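Local coordinates for glycerophosphoryl diester phosphodiesterase (PDB 3KS6), which belongs to the glycerophosphoryl diester phosphodiesterase family, enzymes built on a TIM barrel, and carries a magnesium ion held by carboxylates at its barrel strands, at residues Phe23-Asp37 with Leu91-Glu105. Numbering follows the deposited sequence.
Sequences FTATAAMALEEVEFD and LCALYVDSHVNFRCE. With MG (magnesium ion), chain F.
Phe36 and Leu91 meet between the sheet and outer helices of the TIM barrel, where parallel strands 33-37 and 101-105 pair, each preceded by the helix that packs outside it. The branched end of Leu91 suits this buried, close-packed part, since its two methyls can each meet a ring: CD2 sits over the centre of the Phe36 ring, 3.5 Å from the ring centroid, while CD1 lies over a face of Phe23. With chi1 at 59°, the Phe36 ring leans toward the neighbouring strand, where its other face receives Cys104 CA and its edge meets the face of Phe102, planes 75° apart. Ala27 is small enough for the Tyr95 ring to come close, Ala27 CB lying over one face, 3.8 Å from the ring centroid. Tyr95 OH reaches Phe23 O in a weak hydrogen bond, and Ser98 OG donates to Ala27 O at 2.7 Å while accepting from Val100 N in an ST turn. The strands are joined by ladder bonds such as Val34 N to Asn101 O, 2.9 Å.

The loop end, by exposed His99, is looser and wetter: one water links Glu32 O to His99 O, another Glu32 OE2 to His99 NE2, while Glu32 OE1 accepts from Ile5 N and forms a salt bridge with Arg241. On the sheet face opposite Phe36, waters also bridge Arg103 to Glu33 and Glu35, whose carboxylates stop short of its guanidinium; Glu33 has a salt bridge with Arg4. At the C-terminal end of this face three acids suit a divalent ion, whose positive charge probably offsets the repulsion between their oxygens. Asp37 OD1 and Glu105 OE1, only 2.8 Å apart, both bind magnesium, as does Glu35 OE2 at 2.1 Å from the metal.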
ATOM      1  N   PHE A  23       1.624 -11.002   7.071  1.00 17.41           N
ATOM      2  CA  PHE A  23       2.860 -10.253   6.962  1.00 17.92           C
ATOM      3  C   PHE A  23       4.114 -11.157   7.092  1.00 20.49           C
ATOM      4  O   PHE A  23       5.145 -10.886   6.471  1.00 19.94           O
ATOM      5  CB  PHE A  23       2.897  -9.110   7.963  1.00 18.92           C
ATOM      6  CG  PHE A  23       1.930  -7.997   7.664  1.00 19.18           C
ATOM      7  CD1 PHE A  23       2.013  -7.289   6.472  1.00 20.67           C
ATOM      8  CD2 PHE A  23       0.986  -7.589   8.604  1.00 17.43           C
ATOM      9  CE1 PHE A  23       1.153  -6.257   6.190  1.00 21.12           C
ATOM     10  CE2 PHE A  23       0.134  -6.534   8.308  1.00 16.07           C
ATOM     11  CZ  PHE A  23       0.234  -5.863   7.100  1.00 18.44           C
ATOM     12  N   THR A  24       3.988 -12.224   7.873  1.00 19.80           N
ATOM     13  CA  THR A  24       5.075 -13.174   8.102  1.00 21.49           C
ATOM     14  C   THR A  24       5.277 -13.995   6.842  1.00 20.83           C
ATOM     15  O   THR A  24       6.408 -14.125   6.360  1.00 22.09           O
ATOM     16  CB  THR A  24       4.782 -14.071   9.361  1.00 23.76           C
ATOM     17  OG1 THR A  24       4.671 -13.232  10.515  1.00 18.32           O
ATOM     18  CG2 THR A  24       5.920 -15.068   9.635  1.00 21.90           C
ATOM     19  N   ALA A  25       4.186 -14.490   6.272  1.00 18.45           N
ATOM     20  CA  ALA A  25       4.257 -15.312   5.080  1.00 20.65           C
ATOM     21  C   ALA A  25       4.789 -14.468   3.930  1.00 20.45           C
ATOM     22  O   ALA A  25       5.656 -14.903   3.178  1.00 21.69           O
ATOM     23  CB  ALA A  25       2.871 -15.932   4.730  1.00 16.59           C
ATOM     24  N   THR A  26       4.308 -13.233   3.818  1.00 19.74           N
ATOM     25  CA  THR A  26       4.773 -12.340   2.749  1.00 19.66           C
ATOM     26  C   THR A  26       6.291 -12.065   2.793  1.00 16.91           C
ATOM     27  O   THR A  26       6.956 -12.033   1.743  1.00 19.71           O
ATOM     28  CB  THR A  26       4.010 -10.997   2.806  1.00 19.30           C
ATOM     29  OG1 THR A  26       2.641 -11.218   2.390  1.00 18.93           O
ATOM     30  CG2 THR A  26       4.648  -9.994   1.852  1.00 16.08           C
ATOM     31  N   ALA A  27       6.832 -11.896   4.001  1.00 18.56           N
ATOM     32  CA  ALA A  27       8.266 -11.620   4.200  1.00 20.25           C
ATOM     33  C   ALA A  27       9.151 -12.701   3.609  1.00 21.95           C
ATOM     34  O   ALA A  27      10.306 -12.420   3.233  1.00 22.63           O
ATOM     35  CB  ALA A  27       8.587 -11.448   5.667  1.00 17.80           C
ATOM     36  N   ALA A  28       8.613 -13.911   3.521  1.00 20.45           N
ATOM     37  CA  ALA A  28       9.331 -15.091   2.966  1.00 23.23           C
ATOM     38  C   ALA A  28       9.081 -15.392   1.486  1.00 26.83           C
ATOM     39  O   ALA A  28       9.666 -16.344   0.930  1.00 26.44           O
ATOM     40  CB  ALA A  28       8.957 -16.320   3.810  1.00 25.03           C
HETATM   41  N   MSE A  29       8.233 -14.604   0.818  1.00 21.24           N
HETATM   42  CA  MSE A  29       7.899 -14.852  -0.598  1.00 21.51           C
HETATM   43  C   MSE A  29       8.814 -14.164  -1.578  1.00 20.94           C
HETATM   44  O   MSE A  29       9.449 -13.162  -1.252  1.00 22.72           O
HETATM   45  CB  MSE A  29       6.466 -14.423  -0.907  1.00 21.27           C
HETATM   46  CG  MSE A  29       5.465 -15.297  -0.248  1.00 24.75           C
HETATM   47 SE   MSE A  29       3.654 -14.637  -0.730  0.75 26.28          SE
HETATM   48  CE  MSE A  29       2.898 -15.265   0.856  1.00 23.71           C
ATOM     49  N   ALA A  30       8.865 -14.703  -2.794  1.00 20.66           N
ATOM     50  CA  ALA A  30       9.684 -14.168  -3.848  1.00 19.90           C
ATOM     51  C   ALA A  30       8.934 -13.059  -4.566  1.00 20.78           C
ATOM     52  O   ALA A  30       8.603 -13.194  -5.744  1.00 21.03           O
ATOM     53  CB  ALA A  30      10.052 -15.285  -4.842  1.00 18.83           C
ATOM     54  N   LEU A  31       8.670 -11.977  -3.831  1.00 19.69           N
ATOM     55  CA  LEU A  31       8.032 -10.771  -4.348  1.00 17.61           C
ATOM     56  C   LEU A  31       8.820  -9.614  -3.764  1.00 19.76           C
ATOM     57  O   LEU A  31       9.721  -9.818  -2.956  1.00 20.53           O
ATOM     58  CB  LEU A  31       6.512 -10.716  -4.062  1.00 16.94           C
ATOM     59  CG  LEU A  31       6.012 -11.032  -2.646  1.00 17.41           C
ATOM     60  CD1 LEU A  31       6.616 -10.106  -1.582  1.00 17.84           C
ATOM     61  CD2 LEU A  31       4.465 -11.043  -2.605  1.00 16.43           C
ATOM     62  N   GLU A  32       8.466  -8.394  -4.135  1.00 20.15           N
ATOM     63  CA  GLU A  32       9.320  -7.252  -3.883  1.00 18.52           C
ATOM     64  C   GLU A  32       8.885  -6.332  -2.788  1.00 18.62           C
ATOM     65  O   GLU A  32       9.728  -5.710  -2.179  1.00 18.52           O
ATOM     66  CB  GLU A  32       9.467  -6.441  -5.162  1.00 17.53           C
ATOM     67  CG  GLU A  32      10.272  -7.178  -6.244  1.00 22.57           C
ATOM     68  CD  GLU A  32       9.494  -8.283  -6.884  1.00 28.84           C
ATOM     69  OE1 GLU A  32       8.326  -7.992  -7.192  1.00 24.10           O
ATOM     70  OE2 GLU A  32      10.022  -9.416  -7.094  1.00 22.54           O
ATOM     71  N   GLU A  33       7.570  -6.217  -2.561  1.00 16.77           N
ATOM     72  CA  GLU A  33       7.050  -5.325  -1.522  1.00 18.84           C
ATOM     73  C   GLU A  33       5.868  -5.903  -0.757  1.00 15.96           C
ATOM     74  O   GLU A  33       5.147  -6.778  -1.235  1.00 17.19           O
ATOM     75  CB  GLU A  33       6.611  -3.985  -2.143  1.00 17.27           C
ATOM     76  CG  GLU A  33       7.727  -3.175  -2.755  1.00 24.11           C
ATOM     77  CD  GLU A  33       7.235  -1.993  -3.601  1.00 26.14           C
ATOM     78  OE1 GLU A  33       6.019  -1.744  -3.644  1.00 20.87           O
ATOM     79  OE2 GLU A  33       8.067  -1.342  -4.256  1.00 39.43           O
ATOM     80  N   VAL A  34       5.706  -5.397   0.451  1.00 17.31           N
ATOM     81  CA  VAL A  34       4.515  -5.624   1.243  1.00 19.66           C
ATOM     82  C   VAL A  34       3.841  -4.273   1.371  1.00 19.01           C
ATOM     83  O   VAL A  34       4.515  -3.270   1.646  1.00 17.72           O
ATOM     84  CB  VAL A  34       4.809  -6.238   2.620  1.00 22.22           C
ATOM     85  CG1 VAL A  34       5.639  -5.309   3.495  1.00 20.09           C
ATOM     86  CG2 VAL A  34       3.493  -6.656   3.337  1.00 17.23           C
ATOM     87  N   GLU A  35       2.527  -4.227   1.100  1.00 17.83           N
ATOM     88  CA  GLU A  35       1.752  -3.003   1.252  1.00 17.09           C
ATOM     89  C   GLU A  35       0.969  -3.021   2.569  1.00 18.03           C
ATOM     90  O   GLU A  35       0.427  -4.048   2.945  1.00 17.80           O
ATOM     91  CB  GLU A  35       0.807  -2.775   0.059  1.00 16.62           C
ATOM     92  CG  GLU A  35       0.193  -1.338   0.055  1.00 14.44           C
ATOM     93  CD  GLU A  35      -1.126  -1.188   0.814  1.00 18.02           C
ATOM     94  OE1 GLU A  35      -1.705  -2.179   1.261  1.00 18.20           O
ATOM     95  OE2 GLU A  35      -1.586  -0.031   0.985  1.00 18.05           O
ATOM     96  N   PHE A  36       0.875  -1.871   3.234  1.00 18.98           N
ATOM     97  CA  PHE A  36       0.109  -1.736   4.459  1.00 15.53           C
ATOM     98  C   PHE A  36      -0.221  -0.272   4.710  1.00 17.79           C
ATOM     99  O   PHE A  36       0.412   0.625   4.147  1.00 19.25           O
ATOM    100  CB  PHE A  36       0.915  -2.320   5.643  1.00 19.44           C
ATOM    101  CG  PHE A  36       2.244  -1.642   5.831  1.00 18.07           C
ATOM    102  CD1 PHE A  36       3.333  -2.038   5.064  1.00 17.23           C
ATOM    103  CD2 PHE A  36       2.383  -0.568   6.706  1.00 20.01           C
ATOM    104  CE1 PHE A  36       4.536  -1.420   5.183  1.00 19.60           C
ATOM    105  CE2 PHE A  36       3.600   0.069   6.839  1.00 21.91           C
ATOM    106  CZ  PHE A  36       4.696  -0.371   6.090  1.00 21.71           C
ATOM    107  N   ASP A  37      -1.218  -0.063   5.568  1.00 14.63           N
ATOM    108  CA  ASP A  37      -1.739   1.265   5.919  1.00 18.57           C
ATOM    109  C   ASP A  37      -1.519   1.440   7.431  1.00 18.36           C
ATOM    110  O   ASP A  37      -1.452   0.474   8.168  1.00 16.73           O
ATOM    111  CB  ASP A  37      -3.238   1.333   5.621  1.00 19.14           C
ATOM    112  CG  ASP A  37      -3.619   0.609   4.341  1.00 21.80           C
ATOM    113  OD1 ASP A  37      -3.358   1.141   3.227  1.00 17.56           O
ATOM    114  OD2 ASP A  37      -4.179  -0.505   4.443  1.00 20.76           O
ATOM    115  N   LEU A  91       5.727  -4.987  12.926  1.00 23.26           N
ATOM    116  CA  LEU A  91       5.851  -5.216  11.478  1.00 22.24           C
ATOM    117  C   LEU A  91       7.310  -5.103  11.036  1.00 21.10           C
ATOM    118  O   LEU A  91       7.829  -5.949  10.303  1.00 21.59           O
ATOM    119  CB  LEU A  91       4.945  -4.257  10.675  1.00 23.47           C
ATOM    120  CG  LEU A  91       4.928  -4.407   9.138  1.00 22.96           C
ATOM    121  CD1 LEU A  91       4.501  -5.809   8.645  1.00 20.35           C
ATOM    122  CD2 LEU A  91       4.082  -3.320   8.502  1.00 21.34           C
ATOM    123  N   CYS A  92       7.987  -4.065  11.498  1.00 19.59           N
ATOM    124  CA  CYS A  92       9.393  -3.857  11.139  1.00 21.22           C
ATOM    125  C   CYS A  92      10.251  -5.058  11.553  1.00 23.31           C
ATOM    126  O   CYS A  92      11.076  -5.541  10.786  1.00 23.20           O
ATOM    127  CB  CYS A  92       9.915  -2.578  11.796  1.00 22.19           C
ATOM    128  SG  CYS A  92       9.321  -1.062  11.061  1.00 22.58           S
ATOM    129  N   ALA A  93       9.989  -5.586  12.746  1.00 22.87           N
ATOM    130  CA  ALA A  93      10.725  -6.779  13.228  1.00 24.04           C
ATOM    131  C   ALA A  93      10.576  -7.976  12.306  1.00 24.18           C
ATOM    132  O   ALA A  93      11.505  -8.792  12.154  1.00 26.99           O
ATOM    133  CB  ALA A  93      10.268  -7.145  14.632  1.00 20.99           C
ATOM    134  N   LEU A  94       9.417  -8.122  11.663  1.00 22.49           N
ATOM    135  CA  LEU A  94       9.248  -9.230  10.742  1.00 21.83           C
ATOM    136  C   LEU A  94      10.109  -9.105   9.472  1.00 22.42           C
ATOM    137  O   LEU A  94      10.343 -10.104   8.789  1.00 24.74           O
ATOM    138  CB  LEU A  94       7.775  -9.355  10.329  1.00 20.44           C
ATOM    139  CG  LEU A  94       6.771  -9.697  11.415  1.00 23.69           C
ATOM    140  CD1 LEU A  94       5.355  -9.673  10.777  1.00 19.96           C
ATOM    141  CD2 LEU A  94       7.120 -11.087  12.043  1.00 21.27           C
ATOM    142  N   TYR A  95      10.471  -7.881   9.098  1.00 23.14           N
ATOM    143  CA  TYR A  95      11.111  -7.611   7.802  1.00 23.07           C
ATOM    144  C   TYR A  95      12.611  -7.301   7.906  1.00 27.43           C
ATOM    145  O   TYR A  95      13.273  -7.067   6.891  1.00 25.68           O
ATOM    146  CB  TYR A  95      10.335  -6.511   7.048  1.00 23.93           C
ATOM    147  CG  TYR A  95       9.073  -7.097   6.425  1.00 21.53           C
ATOM    148  CD1 TYR A  95       7.954  -7.336   7.189  1.00 24.03           C
ATOM    149  CD2 TYR A  95       9.035  -7.461   5.096  1.00 23.54           C
ATOM    150  CE1 TYR A  95       6.836  -7.898   6.662  1.00 18.42           C
ATOM    151  CE2 TYR A  95       7.928  -8.039   4.548  1.00 24.58           C
ATOM    152  CZ  TYR A  95       6.818  -8.255   5.329  1.00 17.90           C
ATOM    153  OH  TYR A  95       5.683  -8.837   4.802  1.00 21.39           O
ATOM    154  N   VAL A  96      13.137  -7.361   9.122  1.00 28.11           N
ATOM    155  CA  VAL A  96      14.532  -6.992   9.399  1.00 31.88           C
ATOM    156  C   VAL A  96      15.499  -7.728   8.476  1.00 30.00           C
ATOM    157  O   VAL A  96      16.391  -7.088   7.891  1.00 30.76           O
ATOM    158  CB  VAL A  96      14.932  -7.233  10.896  1.00 31.33           C
ATOM    159  CG1 VAL A  96      15.031  -8.705  11.216  1.00 34.92           C
ATOM    160  CG2 VAL A  96      16.251  -6.543  11.219  1.00 36.47           C
ATOM    161  N   ASP A  97      15.281  -9.036   8.319  1.00 28.90           N
ATOM    162  CA  ASP A  97      16.127  -9.897   7.509  1.00 28.87           C
ATOM    163  C   ASP A  97      15.514 -10.325   6.186  1.00 29.54           C
ATOM    164  O   ASP A  97      16.064 -11.182   5.521  1.00 30.45           O
ATOM    165  CB  ASP A  97      16.443 -11.170   8.289  1.00 30.28           C
ATOM    166  CG  ASP A  97      17.276 -10.909   9.518  1.00 39.65           C
ATOM    167  OD1 ASP A  97      18.140  -9.995   9.482  1.00 41.41           O
ATOM    168  OD2 ASP A  97      17.067 -11.636  10.515  1.00 51.56           O
ATOM    169  N   SER A  98      14.380  -9.759   5.794  1.00 25.94           N
ATOM    170  CA  SER A  98      13.742 -10.126   4.548  1.00 21.84           C
ATOM    171  C   SER A  98      14.256  -9.263   3.416  1.00 21.13           C
ATOM    172  O   SER A  98      14.668  -8.108   3.639  1.00 22.82           O
ATOM    173  CB  SER A  98      12.231  -9.870   4.709  1.00 23.10           C
ATOM    174  OG  SER A  98      11.587 -10.048   3.458  1.00 20.62           O
ATOM    175  N   HIS A  99      14.229  -9.790   2.193  1.00 18.85           N
ATOM    176  CA  HIS A  99      14.543  -8.972   1.008  1.00 21.63           C
ATOM    177  C   HIS A  99      13.366  -8.097   0.570  1.00 21.88           C
ATOM    178  O   HIS A  99      13.549  -7.183  -0.234  1.00 23.46           O
ATOM    179  CB  HIS A  99      15.004  -9.879  -0.152  1.00 24.04           C
ATOM    180  CG  HIS A  99      13.896 -10.398  -1.024  1.00 30.55           C
ATOM    181  ND1 HIS A  99      13.063 -11.433  -0.651  1.00 39.77           N
ATOM    182  CD2 HIS A  99      13.504 -10.033  -2.273  1.00 40.43           C
ATOM    183  CE1 HIS A  99      12.206 -11.678  -1.629  1.00 37.86           C
ATOM    184  NE2 HIS A  99      12.449 -10.842  -2.625  1.00 33.20           N
ATOM    185  N   VAL A 100      12.179  -8.358   1.120  1.00 20.73           N
ATOM    186  CA  VAL A 100      10.935  -7.617   0.748  1.00 19.06           C
ATOM    187  C   VAL A 100      10.914  -6.251   1.443  1.00 20.47           C
ATOM    188  O   VAL A 100      11.182  -6.164   2.635  1.00 20.81           O
ATOM    189  CB  VAL A 100       9.713  -8.458   1.148  1.00 19.88           C
ATOM    190  CG1 VAL A 100       8.362  -7.735   0.853  1.00 15.27           C
ATOM    191  CG2 VAL A 100       9.784  -9.829   0.451  1.00 20.07           C
ATOM    192  N   ASN A 101      10.546  -5.206   0.702  1.00 17.62           N
ATOM    193  CA  ASN A 101      10.555  -3.850   1.202  1.00 18.60           C
ATOM    194  C   ASN A 101       9.156  -3.324   1.414  1.00 18.73           C
ATOM    195  O   ASN A 101       8.201  -4.033   1.158  1.00 20.34           O
ATOM    196  CB  ASN A 101      11.363  -2.991   0.276  1.00 18.91           C
ATOM    197  CG  ASN A 101      12.833  -3.368   0.302  1.00 21.18           C
ATOM    198  OD1 ASN A 101      13.359  -3.813   1.325  1.00 23.97           O
ATOM    199  ND2 ASN A 101      13.488  -3.195  -0.810  1.00 24.72           N
ATOM    200  N   PHE A 102       9.049  -2.090   1.911  1.00 18.00           N
ATOM    201  CA  PHE A 102       7.772  -1.569   2.377  1.00 16.50           C
ATOM    202  C   PHE A 102       7.148  -0.624   1.364  1.00 14.36           C
ATOM    203  O   PHE A 102       7.860   0.204   0.771  1.00 14.70           O
ATOM    204  CB  PHE A 102       7.983  -0.732   3.652  1.00 15.43           C
ATOM    205  CG  PHE A 102       8.096  -1.513   4.968  1.00 17.61           C
ATOM    206  CD1 PHE A 102       7.918  -2.875   5.069  1.00 18.09           C
ATOM    207  CD2 PHE A 102       8.259  -0.794   6.150  1.00 19.39           C
ATOM    208  CE1 PHE A 102       7.966  -3.520   6.300  1.00 22.33           C
ATOM    209  CE2 PHE A 102       8.295  -1.456   7.389  1.00 18.37           C
ATOM    210  CZ  PHE A 102       8.157  -2.826   7.435  1.00 20.87           C
ATOM    211  N   ARG A 103       5.823  -0.729   1.220  1.00 16.14           N
ATOM    212  CA  ARG A 103       4.988   0.234   0.518  1.00 15.15           C
ATOM    213  C   ARG A 103       3.961   0.687   1.597  1.00 14.71           C
ATOM    214  O   ARG A 103       3.018  -0.032   1.951  1.00 17.61           O
ATOM    215  CB  ARG A 103       4.330  -0.386  -0.727  1.00 18.79           C
ATOM    216  CG  ARG A 103       3.277   0.507  -1.429  1.00 21.05           C
ATOM    217  CD  ARG A 103       2.608  -0.286  -2.475  1.00 20.78           C
ATOM    218  NE  ARG A 103       1.408   0.313  -3.053  1.00 19.82           N
ATOM    219  CZ  ARG A 103       1.234   0.592  -4.339  1.00 19.48           C
ATOM    220  NH1 ARG A 103       2.158   0.308  -5.268  1.00 17.06           N
ATOM    221  NH2 ARG A 103       0.063   1.074  -4.715  1.00 16.34           N
ATOM    222  N   CYS A 104       4.209   1.855   2.142  1.00 17.70           N
ATOM    223  CA  CYS A 104       3.468   2.374   3.280  1.00 19.21           C
ATOM    224  C   CYS A 104       2.402   3.377   2.846  1.00 21.16           C
ATOM    225  O   CYS A 104       2.749   4.397   2.276  1.00 22.09           O
ATOM    226  CB  CYS A 104       4.487   3.057   4.216  1.00 23.68           C
ATOM    227  SG  CYS A 104       3.763   3.853   5.656  1.00 23.76           S
ATOM    228  N   GLU A 105       1.136   3.135   3.159  1.00 18.85           N
ATOM    229  CA  GLU A 105       0.071   4.086   2.781  1.00 17.70           C
ATOM    230  C   GLU A 105      -0.344   4.942   3.951  1.00 17.16           C
ATOM    231  O   GLU A 105      -0.617   4.426   5.029  1.00 20.01           O
ATOM    232  CB  GLU A 105      -1.164   3.368   2.204  1.00 17.01           C
ATOM    233  CG  GLU A 105      -2.133   4.347   1.545  1.00 13.90           C
ATOM    234  CD  GLU A 105      -3.379   3.694   0.988  1.00 17.35           C
ATOM    235  OE1 GLU A 105      -3.368   2.460   0.715  1.00 21.77           O
ATOM    236  OE2 GLU A 105      -4.400   4.427   0.882  1.00 19.96           O
TER
HETATM  237 MG    MG F 251      -3.558   0.507   1.264  1.00 17.72          MG
HETATM  238  O   HOH W   1      12.372  -6.239  -2.596  1.00 24.26           O
HETATM  239  O   HOH W   2      11.860 -10.484  -5.350  1.00 42.74           O
HETATM  240  O   HOH W   3       4.968   0.598  -4.683  1.00 18.06           O
HETATM  241  O   HOH W   4      -0.467   1.628  -1.150  1.00 19.36           O
HETATM  242  O   HOH W   5      -3.990  -1.444   1.979  1.00 16.16           O
HETATM  243  O   HOH W   6      -5.613   0.883   1.255  1.00 20.80           O